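Local atomic coordinates of GDSL-like protein (PDB entry 7BXD), a protein that probably hydrolyses ester bonds as an acyl-hydrolase of the GDSL (SGNH hydrolase) family, though its natural substrate is not established. Residues E89-I94 with R136-R141; N108-N113 with E168-G173. One frame throughout, in Å; residues are numbered along the deposited sequence. Where two conformers were deposited one is given.

Contact 1: E89-I94 with R136-R141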
ATOM      1  N   GLU A  89       6.854  12.056   3.831  1.00 15.80           N
ATOM      2  CA  GLU A  89       6.672  13.483   3.602  1.00 16.73           C
ATOM      3  C   GLU A  89       5.201  13.886   3.565  1.00 16.32           C
ATOM      4  O   GLU A  89       4.855  15.020   3.939  1.00 17.06           O
ATOM      5  CB  GLU A  89       7.391  13.900   2.328  1.00 18.27           C
ATOM      6  CG  GLU A  89       8.905  13.954   2.471  1.00 19.71           C
ATOM      7  CD  GLU A  89       9.650  13.821   1.150  1.00 20.64           C
ATOM      8  OE1 GLU A  89       9.425  12.832   0.411  1.00 20.18           O
ATOM      9  OE2 GLU A  89      10.523  14.694   0.860  1.00 22.84           O
ATOM     10  N   ARG A  90       4.321  12.990   3.076  1.00 15.75           N
ATOM     11  CA  ARG A  90       2.904  13.310   2.916  1.00 15.69           C
ATOM     12  C   ARG A  90       2.108  13.164   4.207  1.00 15.41           C
ATOM     13  O   ARG A  90       0.979  13.673   4.279  1.00 15.91           O
ATOM     14  CB  ARG A  90       2.257  12.407   1.851  1.00 16.12           C
ATOM     15  CG  ARG A  90       2.712  12.746   0.420  1.00 17.59           C
ATOM     16  CD  ARG A  90       1.749  12.100  -0.576  1.00 20.59           C
ATOM     17  NE  ARG A  90       2.008  10.672  -0.575  1.00 20.06           N
ATOM     18  CZ  ARG A  90       1.118   9.659  -0.505  1.00 17.68           C
ATOM     19  NH1 ARG A  90      -0.204   9.829  -0.379  1.00 18.21           N
ATOM     20  NH2 ARG A  90       1.602   8.439  -0.576  1.00 16.50           N
ATOM     21  N   LEU A  91       2.622  12.428   5.206  1.00 15.18           N
ATOM     22  CA  LEU A  91       1.760  12.010   6.316  1.00 14.86           C
ATOM     23  C   LEU A  91       1.109  13.205   7.031  1.00 14.80           C
ATOM     24  O   LEU A  91      -0.083  13.170   7.375  1.00 15.51           O
ATOM     25  CB  LEU A  91       2.559  11.143   7.289  1.00 15.55           C
ATOM     26  CG  LEU A  91       1.841  10.757   8.580  1.00 15.61           C
ATOM     27  CD1 LEU A  91       0.580   9.970   8.306  1.00 15.86           C
ATOM     28  CD2 LEU A  91       2.806   9.955   9.443  1.00 16.71           C
ATOM     29  N   ASP A  92       1.885  14.258   7.315  1.00 15.62           N
ATOM     30  CA  ASP A  92       1.328  15.318   8.141  1.00 16.65           C
ATOM     31  C   ASP A  92       0.166  16.023   7.463  1.00 16.75           C
ATOM     32  O   ASP A  92      -0.651  16.663   8.154  1.00 17.95           O
ATOM     33  CB  ASP A  92       2.388  16.373   8.488  1.00 19.55           C
ATOM     34  CG  ASP A  92       1.995  17.254   9.681  1.00 23.67           C
ATOM     35  OD1 ASP A  92       1.806  16.703  10.794  1.00 25.39           O
ATOM     36  OD2 ASP A  92       1.909  18.490   9.521  1.00 25.93           O
ATOM     37  N   GLY A  93       0.069  15.924   6.129  1.00 16.41           N
ATOM     38  CA  GLY A  93      -0.985  16.561   5.362  1.00 15.81           C
ATOM     39  C   GLY A  93      -2.229  15.735   5.120  1.00 15.38           C
ATOM     40  O   GLY A  93      -3.147  16.222   4.441  1.00 16.25           O
ATOM     41  N   ILE A  94      -2.300  14.485   5.613  1.00 15.13           N
ATOM     42  CA  ILE A  94      -3.510  13.668   5.444  1.00 14.91           C
ATOM     43  C   ILE A  94      -4.377  13.806   6.688  1.00 15.16           C
ATOM     44  O   ILE A  94      -3.958  14.293   7.737  1.00 16.44           O
ATOM     45  CB  ILE A  94      -3.207  12.192   5.104  1.00 15.28           C
ATOM     46  CG1 ILE A  94      -2.791  11.384   6.345  1.00 15.73           C
ATOM     47  CG2 ILE A  94      -2.158  12.091   3.978  1.00 15.62           C
ATOM     48  CD1 ILE A  94      -2.525   9.893   6.050  1.00 16.39           C
ATOM     49  N   ARG A 136       5.193   5.171  14.163  1.00 14.23           N
ATOM     50  CA  ARG A 136       5.315   6.071  15.318  1.00 15.20           C
ATOM     51  C   ARG A 136       4.492   7.333  15.105  1.00 14.12           C
ATOM     52  O   ARG A 136       3.862   7.856  16.045  1.00 15.08           O
ATOM     53  CB  ARG A 136       6.786   6.433  15.559  1.00 16.52           C
ATOM     54  CG  ARG A 136       7.624   5.280  16.123  1.00 18.35           C
ATOM     55  CD  ARG A 136       9.057   5.776  16.464  1.00 21.27           C
ATOM     56  NE  ARG A 136       9.874   6.051  15.276  1.00 24.43           N
ATOM     57  CZ  ARG A 136      10.258   7.258  14.842  1.00 27.54           C
ATOM     58  NH1 ARG A 136       9.894   8.363  15.481  1.00 29.52           N
ATOM     59  NH2 ARG A 136      11.014   7.356  13.745  1.00 29.19           N
ATOM     60  N   THR A 137       4.532   7.874  13.885  1.00 14.21           N
ATOM     61  CA  THR A 137       3.996   9.219  13.676  1.00 14.74           C
ATOM     62  C   THR A 137       2.479   9.178  13.477  1.00 14.61           C
ATOM     63  O   THR A 137       1.752  10.074  13.939  1.00 15.62           O
ATOM     64  CB  THR A 137       4.740   9.897  12.519  1.00 15.65           C
ATOM     65  OG1 THR A 137       6.141   9.861  12.813  1.00 16.17           O
ATOM     66  CG2 THR A 137       4.304  11.356  12.356  1.00 17.34           C
ATOM     67  N   ILE A 138       1.965   8.142  12.798  1.00 13.97           N
ATOM     68  CA  ILE A 138       0.516   7.954  12.752  1.00 14.06           C
ATOM     69  C   ILE A 138      -0.018   7.836  14.172  1.00 14.73           C
ATOM     70  O   ILE A 138      -1.052   8.431  14.516  1.00 15.55           O
ATOM     71  CB  ILE A 138       0.145   6.724  11.899  1.00 14.30           C
ATOM     72  CG1 ILE A 138       0.405   7.000  10.409  1.00 14.26           C
ATOM     73  CG2 ILE A 138      -1.315   6.297  12.153  1.00 15.21           C
ATOM     74  CD1 ILE A 138       0.362   5.761   9.505  1.00 15.03           C
ATOM     75  N   THR A 139       0.676   7.065  15.024  1.00 14.78           N
ATOM     76  CA  THR A 139       0.193   6.881  16.381  1.00 15.31           C
ATOM     77  C   THR A 139       0.233   8.195  17.155  1.00 15.55           C
ATOM     78  O   THR A 139      -0.692   8.503  17.914  1.00 16.39           O
ATOM     79  CB  THR A 139       0.981   5.774  17.086  1.00 15.46           C
ATOM     80  OG1 THR A 139       0.901   4.567  16.317  1.00 15.25           O
ATOM     81  CG2 THR A 139       0.394   5.535  18.484  1.00 16.46           C
ATOM     82  N   ALA A 140       1.275   9.004  16.938  1.00 15.97           N
ATOM     83  CA  ALA A 140       1.372  10.274  17.653  1.00 16.44           C
ATOM     84  C   ALA A 140       0.246  11.217  17.262  1.00 16.39           C
ATOM     85  O   ALA A 140      -0.280  11.941  18.122  1.00 17.98           O
ATOM     86  CB  ALA A 140       2.743  10.910  17.398  1.00 17.54           C
ATOM     87  N   ARG A 141      -0.123  11.252  15.978  1.00 15.57           N
ATOM     88  CA  ARG A 141      -1.105  12.225  15.533  1.00 16.41           C
ATOM     89  C   ARG A 141      -2.526  11.688  15.621  1.00 16.58           C
ATOM     90  O   ARG A 141      -3.480  12.472  15.622  1.00 17.72           O
ATOM     91  CB  ARG A 141      -0.748  12.669  14.118  1.00 17.49           C
ATOM     92  CG  ARG A 141      -1.032  11.646  13.032  1.00 16.40           C
ATOM     93  CD  ARG A 141      -0.258  11.947  11.736  1.00 16.66           C
ATOM     94  NE  ARG A 141      -0.691  13.215  11.116  1.00 16.81           N
ATOM     95  CZ  ARG A 141      -1.677  13.340  10.230  1.00 16.37           C
ATOM     96  NH1 ARG A 141      -2.370  12.277   9.834  1.00 16.39           N
ATOM     97  NH2 ARG A 141      -1.998  14.558   9.755  1.00 17.33           N
TER
HETATM   98  O   HOH W   1      -0.305  16.015  12.021  1.00 25.38           O
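Leu91 and Arg141 join two neighbouring elements of the SGNH-hydrolase alpha/beta fold: segment 89-94, which starts on helix 87-90 and leads toward strand 100-104, and the C-terminal end of helix 127-141. The tight part is apolar. Leu91, with CG anti to its backbone N (chi1 173°), directs its two methyls at the helix. CD1 meets Ile138 CG1 at 3.6 Å, the two side chains crossing at about a right angle, while CD2 sits equally near CB and CG2 of Thr137. The hydroxyl of Thr137 is turned elsewhere and bonds to the carbonyl of Tyr133. Phe34 of strand 30-35 backs both Leu91 and Ile94, which places this half against the sheet.

Toward solvent the contact becomes polar, and it is loose only at Asp92. The carboxylate of this exposed residue stays beyond salt-bridge range, OD1 being 4.3 Å from Arg141 NE, and a water bridges these two atoms instead. Arg141 itself is held more closely. It runs past Leu91 in the opposite direction, with its CD 4.0 Å from Leu91 CG. Leu91 O stands 3.2 Å above the centre of one guanidinium face. At the edge, and in the guanidinium plane, Arg141 NH2 donates to Ile94 O at 2.8 Å and 162°, while NH1 reaches the same oxygen in a weak bond of 3.3 Å.

Contact 2: N108-N113 with E168-G173; sequences NDFSRN and ELNHLG
Phe110 O, near the end of helix 107-111, is gripped from two sources. Asn170 ND2 donates to it at 2.9 Å in a nearly straight bond (163°) that lies on a carbonyl lone pair and in the plane of the amide, and the backbone N of Asn113 adds a weak bond as the chain leaves the helix. The other amide atom of Asn170 serves its own loop: OD1 accepts from Leu172 N at 2.9 Å, the donor standing above the carbonyl plane, and also from Leu174 N. An alanine in place of Asn170 would probably leave Phe110 O without its straight donor and Leu172 N without this acceptor, so that the loop could drift from the helix end.

Asn113 returns the grip. Its OD1 takes a short but strongly bent, and therefore weak, bond from His171 N (2.7 Å, 128°), and its amide lies almost parallel to the imidazole plane. A water accepts from Asn113 ND2, bonds to Ser111 O and sits 3.7 Å above the centre of the imidazole. The remaining contacts are van der Waals ones: Phe110 points its ring edge at Glu168 O, with CZ 3.6 Å away, and Leu172 CG lies 3.9 Å from Asn113 CB.

Asn108 and Asp109 match the GxND block of SGNH hydrolases, whose asparagine commonly helps form the oxyanion hole; the helix carrying them is thus held here by a loop built as an Asx turn at Asn170 within a type I beta turn from Asn170 to Gly173.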
ATOM      1  N   ASN A 108       7.025   0.876  -4.895  1.00 14.37           N
ATOM      2  CA  ASN A 108       7.950   1.859  -5.474  1.00 14.45           C
ATOM      3  C   ASN A 108       9.292   1.884  -4.747  1.00 14.10           C
ATOM      4  O   ASN A 108      10.331   2.162  -5.367  1.00 15.12           O
ATOM      5  CB  ASN A 108       7.328   3.241  -5.548  1.00 15.21           C
ATOM      6  CG  ASN A 108       6.141   3.267  -6.485  1.00 16.09           C
ATOM      7  OD1 ASN A 108       6.184   2.651  -7.553  1.00 17.75           O
ATOM      8  ND2 ASN A 108       5.088   3.988  -6.104  1.00 16.40           N
ATOM      9  N   ASP A 109       9.306   1.616  -3.435  1.00 13.68           N
ATOM     10  CA  ASP A 109      10.572   1.506  -2.728  1.00 13.75           C
ATOM     11  C   ASP A 109      11.418   0.394  -3.331  1.00 13.81           C
ATOM     12  O   ASP A 109      12.642   0.550  -3.497  1.00 14.99           O
ATOM     13  CB  ASP A 109      10.318   1.262  -1.237  1.00 14.14           C
ATOM     14  CG  ASP A 109       9.489   2.367  -0.618  1.00 13.96           C
ATOM     15  OD1 ASP A 109       8.261   2.393  -0.922  1.00 14.18           O
ATOM     16  OD2 ASP A 109      10.068   3.193   0.134  1.00 14.09           O
ATOM     17  N   PHE A 110      10.789  -0.759  -3.628  1.00 14.33           N
ATOM     18  CA  PHE A 110      11.483  -1.856  -4.284  1.00 14.34           C
ATOM     19  C   PHE A 110      11.943  -1.427  -5.680  1.00 15.36           C
ATOM     20  O   PHE A 110      13.120  -1.541  -6.028  1.00 16.48           O
ATOM     21  CB  PHE A 110      10.522  -3.045  -4.367  1.00 14.99           C
ATOM     22  CG  PHE A 110      10.900  -4.074  -5.416  1.00 15.06           C
ATOM     23  CD1 PHE A 110      12.126  -4.752  -5.354  1.00 15.20           C
ATOM     24  CD2 PHE A 110      10.020  -4.358  -6.446  1.00 15.09           C
ATOM     25  CE1 PHE A 110      12.449  -5.704  -6.324  1.00 16.10           C
ATOM     26  CE2 PHE A 110      10.343  -5.300  -7.408  1.00 15.40           C
ATOM     27  CZ  PHE A 110      11.564  -5.970  -7.349  1.00 15.29           C
ATOM     28  N   SER A 111      11.018  -0.922  -6.507  0.53 15.85           N
ATOM     29  CA  SER A 111      11.337  -0.693  -7.912  0.53 18.09           C
ATOM     30  C   SER A 111      12.276   0.489  -8.119  0.53 18.26           C
ATOM     31  O   SER A 111      12.973   0.536  -9.143  0.53 19.20           O
ATOM     32  CB  SER A 111      10.059  -0.555  -8.750  0.53 20.61           C
ATOM     33  OG  SER A 111       9.398   0.667  -8.514  0.53 21.76           O
ATOM     34  N   ARG A 112      12.301   1.454  -7.197  1.00 18.37           N
ATOM     35  CA  ARG A 112      13.149   2.634  -7.327  1.00 19.06           C
ATOM     36  C   ARG A 112      14.285   2.654  -6.309  1.00 18.78           C
ATOM     37  O   ARG A 112      14.837   3.713  -6.021  1.00 20.44           O
ATOM     38  CB  ARG A 112      12.304   3.918  -7.308  1.00 21.35           C
ATOM     39  CG  ARG A 112      11.207   3.941  -8.361  1.00 24.87           C
ATOM     40  CD  ARG A 112      11.775   3.690  -9.743  1.00 29.18           C
ATOM     41  NE  ARG A 112      10.824   4.052 -10.785  1.00 32.31           N
ATOM     42  CZ  ARG A 112      10.809   3.507 -11.993  1.00 34.27           C
ATOM     43  NH1 ARG A 112      11.691   2.567 -12.303  1.00 35.31           N
ATOM     44  NH2 ARG A 112       9.906   3.891 -12.885  1.00 34.87           N
ATOM     45  N   ASN A 113      14.685   1.491  -5.789  1.00 18.36           N
ATOM     46  CA  ASN A 113      15.991   1.338  -5.150  1.00 18.30           C
ATOM     47  C   ASN A 113      16.132   2.172  -3.877  1.00 18.65           C
ATOM     48  O   ASN A 113      17.138   2.835  -3.648  1.00 20.21           O
ATOM     49  CB  ASN A 113      17.090   1.600  -6.179  1.00 19.54           C
ATOM     50  CG  ASN A 113      16.937   0.664  -7.321  1.00 19.94           C
ATOM     51  OD1 ASN A 113      17.012  -0.545  -7.127  1.00 20.57           O
ATOM     52  ND2 ASN A 113      16.641   1.183  -8.508  1.00 20.84           N
ATOM     53  N   GLU A 168      12.347 -10.428  -9.672  1.00 17.55           N
ATOM     54  CA  GLU A 168      13.605  -9.930 -10.214  1.00 16.88           C
ATOM     55  C   GLU A 168      14.350  -9.107  -9.165  1.00 16.93           C
ATOM     56  O   GLU A 168      13.780  -8.668  -8.158  1.00 19.10           O
ATOM     57  CB  GLU A 168      13.352  -9.096 -11.477  1.00 18.34           C
ATOM     58  CG  GLU A 168      12.806  -9.912 -12.612  1.00 19.83           C
ATOM     59  CD  GLU A 168      12.633  -9.085 -13.851  1.00 21.02           C
ATOM     60  OE1 GLU A 168      11.966  -8.038 -13.812  1.00 22.82           O
ATOM     61  OE2 GLU A 168      13.209  -9.505 -14.877  1.00 23.05           O
ATOM     62  N   LEU A 169      15.631  -8.844  -9.417  1.00 16.05           N
ATOM     63  CA  LEU A 169      16.413  -8.002  -8.527  1.00 16.32           C
ATOM     64  C   LEU A 169      16.310  -6.555  -8.964  1.00 16.73           C
ATOM     65  O   LEU A 169      16.425  -6.248 -10.161  1.00 18.44           O
ATOM     66  CB  LEU A 169      17.880  -8.393  -8.552  1.00 16.97           C
ATOM     67  CG  LEU A 169      18.177  -9.840  -8.116  1.00 18.62           C
ATOM     68  CD1 LEU A 169      19.658 -10.155  -8.281  1.00 19.68           C
ATOM     69  CD2 LEU A 169      17.705 -10.133  -6.694  1.00 20.85           C
ATOM     70  N   ASN A 170      16.128  -5.666  -7.999  1.00 16.13           N
ATOM     71  CA  ASN A 170      16.279  -4.244  -8.271  1.00 17.03           C
ATOM     72  C   ASN A 170      17.763  -3.908  -8.419  1.00 17.27           C
ATOM     73  O   ASN A 170      18.629  -4.790  -8.408  1.00 17.66           O
ATOM     74  CB  ASN A 170      15.516  -3.401  -7.237  1.00 16.51           C
ATOM     75  CG  ASN A 170      16.153  -3.389  -5.846  1.00 15.80           C
ATOM     76  OD1 ASN A 170      17.255  -3.914  -5.616  1.00 16.57           O
ATOM     77  ND2 ASN A 170      15.440  -2.789  -4.894  1.00 15.74           N
ATOM     78  N   HIS A 171      18.072  -2.620  -8.578  1.00 18.71           N
ATOM     79  CA  HIS A 171      19.472  -2.239  -8.787  1.00 19.87           C
ATOM     80  C   HIS A 171      20.310  -2.368  -7.511  1.00 19.98           C
ATOM     81  O   HIS A 171      21.543  -2.268  -7.569  1.00 22.05           O
ATOM     82  CB  HIS A 171      19.553  -0.830  -9.404  1.00 22.40           C
ATOM     83  CG  HIS A 171      18.922  -0.739 -10.770  1.00 25.63           C
ATOM     84  ND1 HIS A 171      18.455   0.439 -11.325  1.00 29.03           N
ATOM     85  CD2 HIS A 171      18.643  -1.710 -11.671  1.00 27.67           C
ATOM     86  CE1 HIS A 171      17.938   0.186 -12.516  1.00 29.67           C
ATOM     87  NE2 HIS A 171      18.062  -1.106 -12.759  1.00 28.91           N
ATOM     88  N   LEU A 172      19.674  -2.591  -6.365  1.00 19.80           N
ATOM     89  CA  LEU A 172      20.391  -2.877  -5.127  1.00 20.13           C
ATOM     90  C   LEU A 172      20.593  -4.369  -4.898  1.00 21.31           C
ATOM     91  O   LEU A 172      21.130  -4.764  -3.851  1.00 23.34           O
ATOM     92  CB  LEU A 172      19.637  -2.283  -3.924  1.00 20.42           C
ATOM     93  CG  LEU A 172      19.363  -0.780  -4.025  1.00 21.45           C
ATOM     94  CD1 LEU A 172      18.634  -0.308  -2.796  1.00 21.37           C
ATOM     95  CD2 LEU A 172      20.649   0.007  -4.198  1.00 22.81           C
ATOM     96  N   GLY A 173      20.144  -5.216  -5.814  1.00 19.41           N
ATOM     97  CA  GLY A 173      20.320  -6.646  -5.623  1.00 19.65           C
ATOM     98  C   GLY A 173      19.287  -7.280  -4.710  1.00 19.07           C
ATOM     99  O   GLY A 173      19.518  -8.391  -4.209  1.00 20.39           O
TER
HETATM  100  O   HOH W   2      15.336  -1.219  -9.860  1.00 22.25           O

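Contacts 1 and 2 lie in different parts of one domain, their centres 26 Å apart, and share no helix, although helices 107-111 and 127-141 follow each other in the chain. Both are partly buried and reach the surface, but their inner sides differ. Contact 1 rests on strand 30-35, so methyl packing fills its inner half and a guanidinium bonds to the carbonyl of Ile94 on the more exposed side. Contact 2 ties a short helix to an irregular loop beside helix 176-189, and neutral amides do most of the work there. A side chain donates to a backbone carbonyl in each: an arginine in contact 1, an asparagine in contact 2.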